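Suppressor of fused homolog (Drosophila melanogaster, PDB 6LPH) probably sequesters a DNA-binding transcription factor and binds nuclear localization sequences, the chain here being the N-terminal part of the longer protein. Local coordinates at residues L150-R159 / L170-D178; Q195-Q206 / L230-F241. All coordinates share one frame; numbering follows the deposited sequence.

Interaction 1. Residues L150-R159 / L170-D178; sequences LCFGDNIPWR and LQNLLVAQD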
loop_
_atom_site.group_PDB
_atom_site.type_symbol
_atom_site.label_atom_id
_atom_site.label_comp_id
_atom_site.label_asym_id
_atom_site.label_seq_id
_atom_site.Cartn_x
_atom_site.Cartn_y
_atom_site.Cartn_z
ATOM N N LEU A 150 7.610 7.778 -7.031
ATOM C CA LEU A 150 7.608 6.418 -7.556
ATOM C C LEU A 150 6.831 6.418 -8.842
ATOM O O LEU A 150 5.861 7.159 -8.946
ATOM C CB LEU A 150 6.956 5.470 -6.556
ATOM C CG LEU A 150 7.724 5.300 -5.229
ATOM C CD1 LEU A 150 6.885 4.518 -4.220
ATOM C CD2 LEU A 150 9.050 4.591 -5.475
ATOM N N CYS A 151 7.277 5.622 -9.817
ATOM C CA CYS A 151 6.584 5.458 -11.102
ATOM C C CYS A 151 6.227 3.977 -11.298
ATOM O O CYS A 151 6.874 3.090 -10.728
ATOM C CB CYS A 151 7.459 5.897 -12.292
ATOM S SG CYS A 151 8.392 7.452 -12.137
ATOM N N PHE A 152 5.230 3.709 -12.129
ATOM C CA PHE A 152 4.875 2.329 -12.473
ATOM C C PHE A 152 6.057 1.613 -13.140
ATOM O O PHE A 152 6.684 2.139 -14.066
ATOM C CB PHE A 152 3.626 2.279 -13.356
ATOM C CG PHE A 152 2.529 3.187 -12.890
ATOM C CD1 PHE A 152 2.177 3.243 -11.531
ATOM C CD2 PHE A 152 1.851 4.016 -13.805
ATOM C CE1 PHE A 152 1.163 4.098 -11.092
ATOM C CE2 PHE A 152 0.833 4.874 -13.370
ATOM C CZ PHE A 152 0.487 4.915 -12.020
ATOM N N GLY A 153 6.371 0.433 -12.636
ATOM C CA GLY A 153 7.505 -0.309 -13.132
ATOM C C GLY A 153 8.735 -0.201 -12.233
ATOM O O GLY A 153 9.637 -1.008 -12.377
ATOM N N ASP A 154 8.765 0.767 -11.314
ATOM C CA ASP A 154 9.918 0.983 -10.430
ATOM C C ASP A 154 10.061 -0.201 -9.484
ATOM O O ASP A 154 9.094 -0.979 -9.259
ATOM C CB ASP A 154 9.790 2.270 -9.577
ATOM C CG ASP A 154 10.083 3.544 -10.361
ATOM O OD1 ASP A 154 9.885 4.659 -9.807
ATOM O OD2 ASP A 154 10.498 3.449 -11.531
ATOM N N ASN A 155 11.256 -0.336 -8.932
ATOM C CA ASN A 155 11.469 -1.323 -7.870
ATOM C C ASN A 155 12.005 -0.595 -6.646
ATOM O O ASN A 155 12.627 0.453 -6.772
ATOM C CB ASN A 155 12.439 -2.439 -8.333
ATOM C CG ASN A 155 13.848 -1.927 -8.642
ATOM O OD1 ASN A 155 14.191 -1.602 -9.798
ATOM N ND2 ASN A 155 14.671 -1.857 -7.619
ATOM N N ILE A 156 11.790 -1.164 -5.469
ATOM C CA ILE A 156 12.368 -0.613 -4.269
ATOM C C ILE A 156 13.136 -1.753 -3.586
ATOM O O ILE A 156 12.509 -2.707 -3.093
ATOM C CB ILE A 156 11.314 -0.028 -3.302
ATOM C CG1 ILE A 156 10.410 0.989 -4.027
ATOM C CG2 ILE A 156 12.030 0.558 -2.077
ATOM C CD1 ILE A 156 9.193 1.477 -3.243
ATOM N N PRO A 157 14.479 -1.660 -3.563
ATOM C CA PRO A 157 15.270 -2.733 -2.944
ATOM C C PRO A 157 15.264 -2.560 -1.430
ATOM O O PRO A 157 16.267 -2.138 -0.834
ATOM C CB PRO A 157 16.671 -2.543 -3.528
ATOM C CG PRO A 157 16.750 -1.107 -3.929
ATOM C CD PRO A 157 15.332 -0.622 -4.185
ATOM N N TRP A 158 14.107 -2.890 -0.850
ATOM C CA TRP A 158 13.807 -2.761 0.582
ATOM C C TRP A 158 14.688 -3.613 1.448
ATOM O O TRP A 158 15.090 -3.209 2.553
ATOM C CB TRP A 158 12.353 -3.157 0.800
ATOM C CG TRP A 158 11.727 -2.538 2.021
ATOM C CD1 TRP A 158 11.148 -3.197 3.099
ATOM C CD2 TRP A 158 11.563 -1.115 2.315
ATOM N NE1 TRP A 158 10.640 -2.307 4.005
ATOM C CE2 TRP A 158 10.868 -1.043 3.614
ATOM C CE3 TRP A 158 11.905 0.074 1.659
ATOM C CZ2 TRP A 158 10.550 0.177 4.221
ATOM C CZ3 TRP A 158 11.575 1.297 2.282
ATOM C CH2 TRP A 158 10.912 1.345 3.522
ATOM N N ARG A 159 14.993 -4.804 0.948
ATOM C CA ARG A 159 15.891 -5.763 1.628
ATOM C C ARG A 159 15.479 -6.164 3.040
ATOM O O ARG A 159 16.334 -6.318 3.901
ATOM C CB ARG A 159 17.365 -5.264 1.658
ATOM C CG ARG A 159 17.948 -4.949 0.288
ATOM C CD ARG A 159 17.946 -6.170 -0.611
ATOM N NE ARG A 159 18.684 -5.906 -1.829
ATOM C CZ ARG A 159 18.780 -6.738 -2.862
ATOM N NH1 ARG A 159 18.135 -7.911 -2.863
ATOM N NH2 ARG A 159 19.481 -6.363 -3.924
ATOM N N LEU A 170 9.058 -12.446 0.972
ATOM C CA LEU A 170 8.810 -11.128 0.320
ATOM C C LEU A 170 9.536 -9.963 1.032
ATOM O O LEU A 170 9.024 -9.437 2.037
ATOM C CB LEU A 170 7.304 -10.867 0.163
ATOM C CG LEU A 170 6.508 -11.941 -0.577
ATOM C CD1 LEU A 170 5.116 -11.423 -0.869
ATOM C CD2 LEU A 170 7.171 -12.361 -1.889
ATOM N N GLN A 171 10.712 -9.578 0.504
ATOM C CA GLN A 171 11.631 -8.596 1.118
ATOM C C GLN A 171 11.845 -7.345 0.307
ATOM O O GLN A 171 12.673 -6.513 0.695
ATOM C CB GLN A 171 13.073 -9.104 1.169
ATOM C CG GLN A 171 13.301 -10.559 1.351
ATOM C CD GLN A 171 13.108 -10.862 2.762
ATOM O OE1 GLN A 171 12.011 -10.686 3.247
ATOM N NE2 GLN A 171 14.169 -11.258 3.461
ATOM N N ASN A 172 11.189 -7.241 -0.840
ATOM C CA ASN A 172 11.429 -6.141 -1.771
ATOM C C ASN A 172 10.133 -5.819 -2.447
ATOM O O ASN A 172 9.134 -6.554 -2.273
ATOM C CB ASN A 172 12.507 -6.548 -2.807
ATOM C CG ASN A 172 13.860 -6.850 -2.160
ATOM O OD1 ASN A 172 14.247 -8.019 -2.015
ATOM N ND2 ASN A 172 14.567 -5.825 -1.763
ATOM N N LEU A 173 10.112 -4.707 -3.196
ATOM C CA LEU A 173 8.864 -4.174 -3.700
ATOM C C LEU A 173 8.988 -3.826 -5.143
ATOM O O LEU A 173 10.042 -3.367 -5.568
ATOM C CB LEU A 173 8.495 -2.863 -2.969
ATOM C CG LEU A 173 8.406 -3.079 -1.453
ATOM C CD1 LEU A 173 8.503 -1.761 -0.718
ATOM C CD2 LEU A 173 7.123 -3.851 -1.142
ATOM N N LEU A 174 7.915 -4.036 -5.902
ATOM C CA LEU A 174 7.781 -3.388 -7.236
ATOM C C LEU A 174 6.621 -2.460 -7.142
ATOM O O LEU A 174 5.809 -2.609 -6.235
ATOM C CB LEU A 174 7.541 -4.385 -8.397
ATOM C CG LEU A 174 8.594 -5.483 -8.561
ATOM C CD1 LEU A 174 8.321 -6.383 -9.787
ATOM C CD2 LEU A 174 9.967 -4.821 -8.644
ATOM N N VAL A 175 6.539 -1.512 -8.093
ATOM C CA VAL A 175 5.482 -0.501 -8.127
ATOM C C VAL A 175 4.618 -0.663 -9.381
ATOM O O VAL A 175 5.117 -0.662 -10.504
ATOM C CB VAL A 175 6.044 0.940 -8.064
ATOM C CG1 VAL A 175 4.906 1.978 -8.060
ATOM C CG2 VAL A 175 6.923 1.107 -6.829
ATOM N N ALA A 176 3.317 -0.850 -9.161
ATOM C CA ALA A 176 2.354 -1.012 -10.249
ATOM C C ALA A 176 1.291 0.062 -10.138
ATOM O O ALA A 176 1.167 0.713 -9.087
ATOM C CB ALA A 176 1.714 -2.410 -10.194
ATOM N N GLN A 177 0.542 0.275 -11.224
ATOM C CA GLN A 177 -0.597 1.165 -11.148
ATOM C C GLN A 177 -1.703 0.388 -10.433
ATOM O O GLN A 177 -1.956 -0.757 -10.773
ATOM C CB GLN A 177 -1.080 1.586 -12.530
ATOM C CG GLN A 177 -2.230 2.580 -12.395
ATOM C CD GLN A 177 -2.742 3.037 -13.726
ATOM O OE1 GLN A 177 -2.519 2.397 -14.753
ATOM N NE2 GLN A 177 -3.430 4.144 -13.722
ATOM N N ASP A 178 -2.323 0.996 -9.431
ATOM C CA ASP A 178 -3.490 0.395 -8.777
ATOM C C ASP A 178 -4.620 0.151 -9.804
ATOM O O ASP A 178 -5.118 1.094 -10.399
ATOM C CB ASP A 178 -3.970 1.272 -7.589
ATOM C CG ASP A 178 -5.039 0.582 -6.759
ATOM O OD1 ASP A 178 -4.764 0.337 -5.566
ATOM O OD2 ASP A 178 -6.138 0.264 -7.295
#

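Interaction 2. Residues Q195-Q206 / L230-F241; sequences QIVGVFDDELEQ and LVTNMDRQMSVF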
loop_
_atom_site.group_PDB
_atom_site.type_symbol
_atom_site.label_atom_id
_atom_site.label_comp_id
_atom_site.label_asym_id
_atom_site.label_seq_id
_atom_site.Cartn_x
_atom_site.Cartn_y
_atom_site.Cartn_z
ATOM N N GLN A 195 0.596 1.247 -6.553
ATOM C CA GLN A 195 0.405 0.050 -5.746
ATOM C C GLN A 195 1.723 -0.679 -5.561
ATOM O O GLN A 195 2.395 -1.094 -6.524
ATOM C CB GLN A 195 -0.626 -0.888 -6.364
ATOM C CG GLN A 195 -0.937 -2.105 -5.491
ATOM C CD GLN A 195 -1.980 -2.988 -6.118
ATOM O OE1 GLN A 195 -3.099 -2.543 -6.415
ATOM N NE2 GLN A 195 -1.624 -4.243 -6.347
ATOM N N ILE A 196 2.069 -0.850 -4.296
ATOM C CA ILE A 196 3.266 -1.562 -3.916
ATOM C C ILE A 196 2.972 -3.065 -4.006
ATOM O O ILE A 196 1.878 -3.513 -3.629
ATOM C CB ILE A 196 3.705 -1.045 -2.522
ATOM C CG1 ILE A 196 4.698 0.111 -2.673
ATOM C CG2 ILE A 196 4.483 -2.051 -1.723
ATOM C CD1 ILE A 196 4.458 1.042 -3.811
ATOM N N VAL A 197 3.925 -3.837 -4.542
ATOM C CA VAL A 197 3.773 -5.313 -4.695
ATOM C C VAL A 197 4.997 -5.995 -4.101
ATOM O O VAL A 197 6.104 -5.731 -4.538
ATOM C CB VAL A 197 3.628 -5.729 -6.186
ATOM C CG1 VAL A 197 3.439 -7.249 -6.361
ATOM C CG2 VAL A 197 2.480 -4.994 -6.830
ATOM N N GLY A 198 4.798 -6.886 -3.125
ATOM C CA GLY A 198 5.935 -7.586 -2.526
ATOM C C GLY A 198 6.437 -8.641 -3.500
ATOM O O GLY A 198 5.642 -9.319 -4.153
ATOM N N VAL A 199 7.757 -8.773 -3.606
ATOM C CA VAL A 199 8.388 -9.701 -4.545
ATOM C C VAL A 199 9.594 -10.447 -3.928
ATOM O O VAL A 199 10.206 -10.002 -2.921
ATOM C CB VAL A 199 8.830 -9.016 -5.878
ATOM C CG1 VAL A 199 7.622 -8.492 -6.660
ATOM C CG2 VAL A 199 9.842 -7.891 -5.635
ATOM N N PHE A 200 9.957 -11.547 -4.583
ATOM C CA PHE A 200 11.120 -12.378 -4.219
ATOM C C PHE A 200 12.381 -11.663 -4.669
ATOM O O PHE A 200 12.343 -10.702 -5.496
ATOM C CB PHE A 200 11.051 -13.745 -4.943
ATOM C CG PHE A 200 10.177 -14.767 -4.269
ATOM C CD1 PHE A 200 10.721 -15.973 -3.825
ATOM C CD2 PHE A 200 8.791 -14.551 -4.107
ATOM C CE1 PHE A 200 9.913 -16.927 -3.205
ATOM C CE2 PHE A 200 7.984 -15.503 -3.482
ATOM C CZ PHE A 200 8.552 -16.689 -3.019
ATOM N N ASP A 201 13.490 -12.127 -4.126
ATOM C CA ASP A 201 14.801 -11.622 -4.504
ATOM C C ASP A 201 15.028 -11.739 -5.999
ATOM O O ASP A 201 15.526 -10.788 -6.591
ATOM C CB ASP A 201 15.935 -12.373 -3.789
ATOM C CG ASP A 201 16.084 -11.983 -2.315
ATOM O OD1 ASP A 201 15.232 -11.272 -1.749
ATOM O OD2 ASP A 201 17.077 -12.426 -1.699
ATOM N N ASP A 202 14.700 -12.895 -6.601
ATOM C CA ASP A 202 14.958 -13.065 -8.043
ATOM C C ASP A 202 14.045 -12.173 -8.894
ATOM O O ASP A 202 14.468 -11.645 -9.928
ATOM C CB ASP A 202 14.942 -14.546 -8.505
ATOM C CG ASP A 202 13.599 -15.256 -8.259
ATOM O OD1 ASP A 202 12.745 -14.731 -7.519
ATOM O OD2 ASP A 202 13.407 -16.372 -8.795
ATOM N N GLU A 203 12.809 -11.979 -8.433
ATOM C CA GLU A 203 11.868 -11.066 -9.107
ATOM C C GLU A 203 12.416 -9.627 -9.096
ATOM O O GLU A 203 12.371 -8.902 -10.119
ATOM C CB GLU A 203 10.472 -11.159 -8.454
ATOM C CG GLU A 203 9.727 -12.444 -8.841
ATOM C CD GLU A 203 8.631 -12.898 -7.877
ATOM O OE1 GLU A 203 8.071 -13.993 -8.134
ATOM O OE2 GLU A 203 8.312 -12.194 -6.886
ATOM N N LEU A 204 12.937 -9.222 -7.939
ATOM C CA LEU A 204 13.552 -7.901 -7.807
ATOM C C LEU A 204 14.763 -7.815 -8.733
ATOM O O LEU A 204 14.917 -6.849 -9.483
ATOM C CB LEU A 204 13.983 -7.613 -6.360
ATOM C CG LEU A 204 14.897 -6.385 -6.331
ATOM C CD1 LEU A 204 14.042 -5.138 -6.505
ATOM C CD2 LEU A 204 15.778 -6.328 -5.092
ATOM N N GLU A 205 15.596 -8.846 -8.693
ATOM C CA GLU A 205 16.800 -8.860 -9.532
ATOM C C GLU A 205 16.453 -8.621 -11.007
ATOM O O GLU A 205 17.096 -7.810 -11.668
ATOM C CB GLU A 205 17.589 -10.167 -9.333
ATOM C CG GLU A 205 19.077 -9.989 -9.545
ATOM C CD GLU A 205 19.936 -10.565 -8.410
ATOM O OE1 GLU A 205 21.114 -10.866 -8.687
ATOM O OE2 GLU A 205 19.454 -10.724 -7.244
ATOM N N GLN A 206 15.412 -9.296 -11.498
ATOM C CA GLN A 206 15.068 -9.224 -12.912
ATOM C C GLN A 206 14.328 -7.946 -13.282
ATOM O O GLN A 206 14.445 -7.468 -14.408
ATOM C CB GLN A 206 14.331 -10.487 -13.395
ATOM C CG GLN A 206 15.102 -11.790 -13.131
ATOM C CD GLN A 206 16.519 -11.821 -13.714
ATOM O OE1 GLN A 206 17.416 -12.515 -13.187
ATOM N NE2 GLN A 206 16.729 -11.086 -14.808
ATOM N N LEU A 230 -2.499 -8.062 -8.738
ATOM C CA LEU A 230 -1.182 -8.078 -8.076
ATOM C C LEU A 230 -1.305 -8.016 -6.548
ATOM O O LEU A 230 -0.726 -7.167 -5.889
ATOM C CB LEU A 230 -0.280 -6.961 -8.636
ATOM C CG LEU A 230 0.152 -7.157 -10.103
ATOM C CD1 LEU A 230 0.771 -5.895 -10.705
ATOM C CD2 LEU A 230 1.082 -8.359 -10.264
ATOM N N VAL A 231 -2.091 -8.929 -5.994
ATOM C CA VAL A 231 -2.234 -9.026 -4.564
ATOM C C VAL A 231 -0.964 -9.662 -4.003
ATOM O O VAL A 231 -0.470 -10.667 -4.530
ATOM C CB VAL A 231 -3.478 -9.865 -4.201
ATOM C CG1 VAL A 231 -3.523 -10.190 -2.696
ATOM C CG2 VAL A 231 -4.743 -9.133 -4.660
ATOM N N THR A 232 -0.442 -9.075 -2.939
ATOM C CA THR A 232 0.721 -9.665 -2.247
ATOM C C THR A 232 0.317 -10.713 -1.203
ATOM O O THR A 232 -0.476 -10.409 -0.305
ATOM C CB THR A 232 1.515 -8.564 -1.534
ATOM O OG1 THR A 232 1.946 -7.606 -2.501
ATOM C CG2 THR A 232 2.735 -9.146 -0.771
ATOM N N ASN A 233 0.870 -11.936 -1.333
ATOM C CA ASN A 233 0.647 -13.014 -0.374
ATOM C C ASN A 233 1.960 -13.264 0.393
ATOM O O ASN A 233 2.915 -13.778 -0.177
ATOM C CB ASN A 233 0.178 -14.303 -1.091
ATOM C CG ASN A 233 0.236 -15.525 -0.188
ATOM O OD1 ASN A 233 0.219 -15.413 1.039
ATOM N ND2 ASN A 233 0.339 -16.716 -0.803
ATOM N N MET A 234 2.018 -12.862 1.658
ATOM C CA MET A 234 3.284 -12.939 2.436
ATOM C C MET A 234 3.776 -14.373 2.653
ATOM O O MET A 234 4.947 -14.582 2.981
ATOM C CB MET A 234 3.167 -12.192 3.773
ATOM C CG MET A 234 2.820 -10.698 3.601
ATOM S SD MET A 234 4.079 -9.756 2.665
ATOM C CE MET A 234 5.451 -9.895 3.812
ATOM N N ASP A 235 2.887 -15.340 2.445
ATOM C CA ASP A 235 3.214 -16.753 2.622
ATOM C C ASP A 235 3.587 -17.419 1.299
ATOM O O ASP A 235 3.736 -18.645 1.247
ATOM C CB ASP A 235 2.008 -17.508 3.229
ATOM C CG ASP A 235 1.621 -16.987 4.593
ATOM O OD1 ASP A 235 2.529 -16.764 5.428
ATOM O OD2 ASP A 235 0.407 -16.812 4.842
ATOM N N ARG A 236 3.717 -16.632 0.231
ATOM C CA ARG A 236 4.086 -17.215 -1.072
ATOM C C ARG A 236 5.412 -17.965 -0.986
ATOM O O ARG A 236 6.389 -17.454 -0.440
ATOM C CB ARG A 236 4.191 -16.158 -2.176
ATOM C CG ARG A 236 3.779 -16.766 -3.481
ATOM C CD ARG A 236 4.126 -16.068 -4.776
ATOM N NE ARG A 236 4.451 -14.639 -4.788
ATOM C CZ ARG A 236 5.434 -14.161 -5.566
ATOM N NH1 ARG A 236 5.724 -12.864 -5.632
ATOM N NH2 ARG A 236 6.162 -15.016 -6.292
ATOM N N GLN A 237 5.460 -19.138 -1.589
ATOM C CA GLN A 237 6.602 -20.038 -1.367
ATOM C C GLN A 237 7.588 -20.065 -2.513
ATOM O O GLN A 237 8.756 -20.356 -2.303
ATOM C CB GLN A 237 6.136 -21.459 -1.029
ATOM C CG GLN A 237 5.619 -21.654 0.405
ATOM C CD GLN A 237 6.532 -21.058 1.469
ATOM O OE1 GLN A 237 6.106 -20.233 2.271
ATOM N NE2 GLN A 237 7.801 -21.452 1.463
ATOM N N MET A 238 7.123 -19.733 -3.715
ATOM C CA MET A 238 7.937 -19.869 -4.927
ATOM C C MET A 238 7.790 -18.622 -5.777
ATOM O O MET A 238 6.707 -18.038 -5.808
ATOM C CB MET A 238 7.511 -21.108 -5.730
ATOM C CG MET A 238 8.057 -22.423 -5.159
ATOM S SD MET A 238 7.434 -23.923 -5.949
ATOM C CE MET A 238 8.283 -23.885 -7.524
ATOM N N SER A 239 8.876 -18.214 -6.447
ATOM C CA SER A 239 8.839 -17.049 -7.324
ATOM C C SER A 239 8.210 -17.434 -8.628
ATOM O O SER A 239 8.057 -18.628 -8.947
ATOM C CB SER A 239 10.240 -16.501 -7.601
ATOM O OG SER A 239 10.952 -17.368 -8.463
ATOM N N VAL A 240 7.889 -16.416 -9.420
ATOM C CA VAL A 240 7.276 -16.642 -10.717
ATOM C C VAL A 240 8.206 -17.453 -11.625
ATOM O O VAL A 240 7.751 -18.284 -12.422
ATOM C CB VAL A 240 6.865 -15.301 -11.375
ATOM C CG1 VAL A 240 8.096 -14.493 -11.813
ATOM C CG2 VAL A 240 5.894 -15.547 -12.523
ATOM N N PHE A 241 9.512 -17.207 -11.503
ATOM C CA PHE A 241 10.490 -17.905 -12.316
ATOM C C PHE A 241 10.620 -19.380 -11.905
ATOM O O PHE A 241 10.960 -20.225 -12.738
ATOM C CB PHE A 241 11.854 -17.186 -12.233
ATOM C CG PHE A 241 11.803 -15.751 -12.677
ATOM C CD1 PHE A 241 12.012 -14.714 -11.762
ATOM C CD2 PHE A 241 11.500 -15.433 -13.997
ATOM C CE1 PHE A 241 11.934 -13.391 -12.165
ATOM C CE2 PHE A 241 11.423 -14.110 -14.407
ATOM C CZ PHE A 241 11.640 -13.084 -13.491
HETATM O O HOH W 1 0.199 -5.614 -3.482
HETATM O O HOH W 2 3.638 -10.831 -5.051
#

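Interaction 1. Residues L150-R159 / L170-D178
The carbonyl oxygen of V175 takes the nearly straight bond of G153 N at 2.7 Å, the first of four backbone bonds by which the edge strand 155-156 and the turn before it pair, antiparallel, with strand 172-186. D154 O returns a bond from V175 N. I156 and L173 then form a hydrogen-bonded pair, I156 N giving 2.8 Å to L173 O. C151 to D154 make a type II beta turn, and G153 suits it because a side chain at its backbone angles would press on the preceding carbonyl oxygen. The carboxylate of D154 fastens the turn, its OD1 receiving C151 N from above the carboxylate plane. CG1 of V175, anti to the backbone N (chi1 -178°), lies against the turn's carbonyl C151 O, while CG2 meets L150 CD1 and I156 CD1, each at 4.3 Å. Beta-branched I156 brings its CB to 4.0 Å from CB of L173, whose CD1 touches the W158 indole, 4.3 Å from CG. F152 stacks its ring on the extended side chain of Q177, the amide plane tilted 23° from the ring's; with a serine there, Q177 would probably lose its cover and be freer to turn. Q177 CB makes a CH-pi contact almost over the ring centre, 3.6 Å from the centroid.

Interaction 2. Residues Q195-Q206 / L230-F241
E203 and R236 meet end-on in a two-pronged salt bridge: R236 NH2 reaches E203 OE1 at 2.8 Å and NH1 reaches OE2 at 3.0 Å, each on the syn lone pair, with the two flat groups nearly coplanar. Both oxygens have a further donor. V240 N meets OE1 at 2.7 Å, close to the C-O axis, and F200 N gives a straight bond to OE2 from above the carboxylate plane. Glutamate suits this place because its extended chain carries the carboxylate from the first turn of helix 201-219 back to the helix start and across to the beginning of helix 240-243. F200 CE2 lies over one guanidinium face, 3.4 Å from R236 NH2, with the planes 42° apart, while CB of S239 rests over a face of the F200 ring. R236 NH2 also bonds M238 O, and NH1 holds a water that donates to G198 O. Farther out, S239 OG, at an N-cap position, donates to the syn side of D202 OD2 at 2.7 Å; chi1 of D202 (60°) sets its carboxylate between backbone N and carbonyl carbon, facing the serine. At the strand end, T232 OG1 accepts G198 N, and G198 must be bare because a CB would strike T232 CG2. Four donor bonds around one buried carboxylate would probably stabilise its ionised form, balanced by the arginine's charge.

In the fold
Strands 172-186 and 189-199 are neighbours in the mixed sheet, so the two interactions share a border: A176 O meets Q195 N at 2.7 Å, a probable hydrogen bond, and L173 CD2 packs on I196 CG2. Interaction 1 lies at the sheet's margin, partly buried, where strand 155-156 is outermost; its assigned hydrogen bonds across the segments join backbone to backbone, beside apolar packing and a CH-pi contact between a phenylalanine ring and a glutamine chain. Interaction 2 is more deeply buried and ties strand 189-199 and helix 201-219 to the irregular chain leading into helix 240-243. There side-chain acceptors, charged or hydroxyl, take backbone and arginine N-H groups, with water bridges and some apolar packing. L170, packed on both F200 and T232, joins the regions.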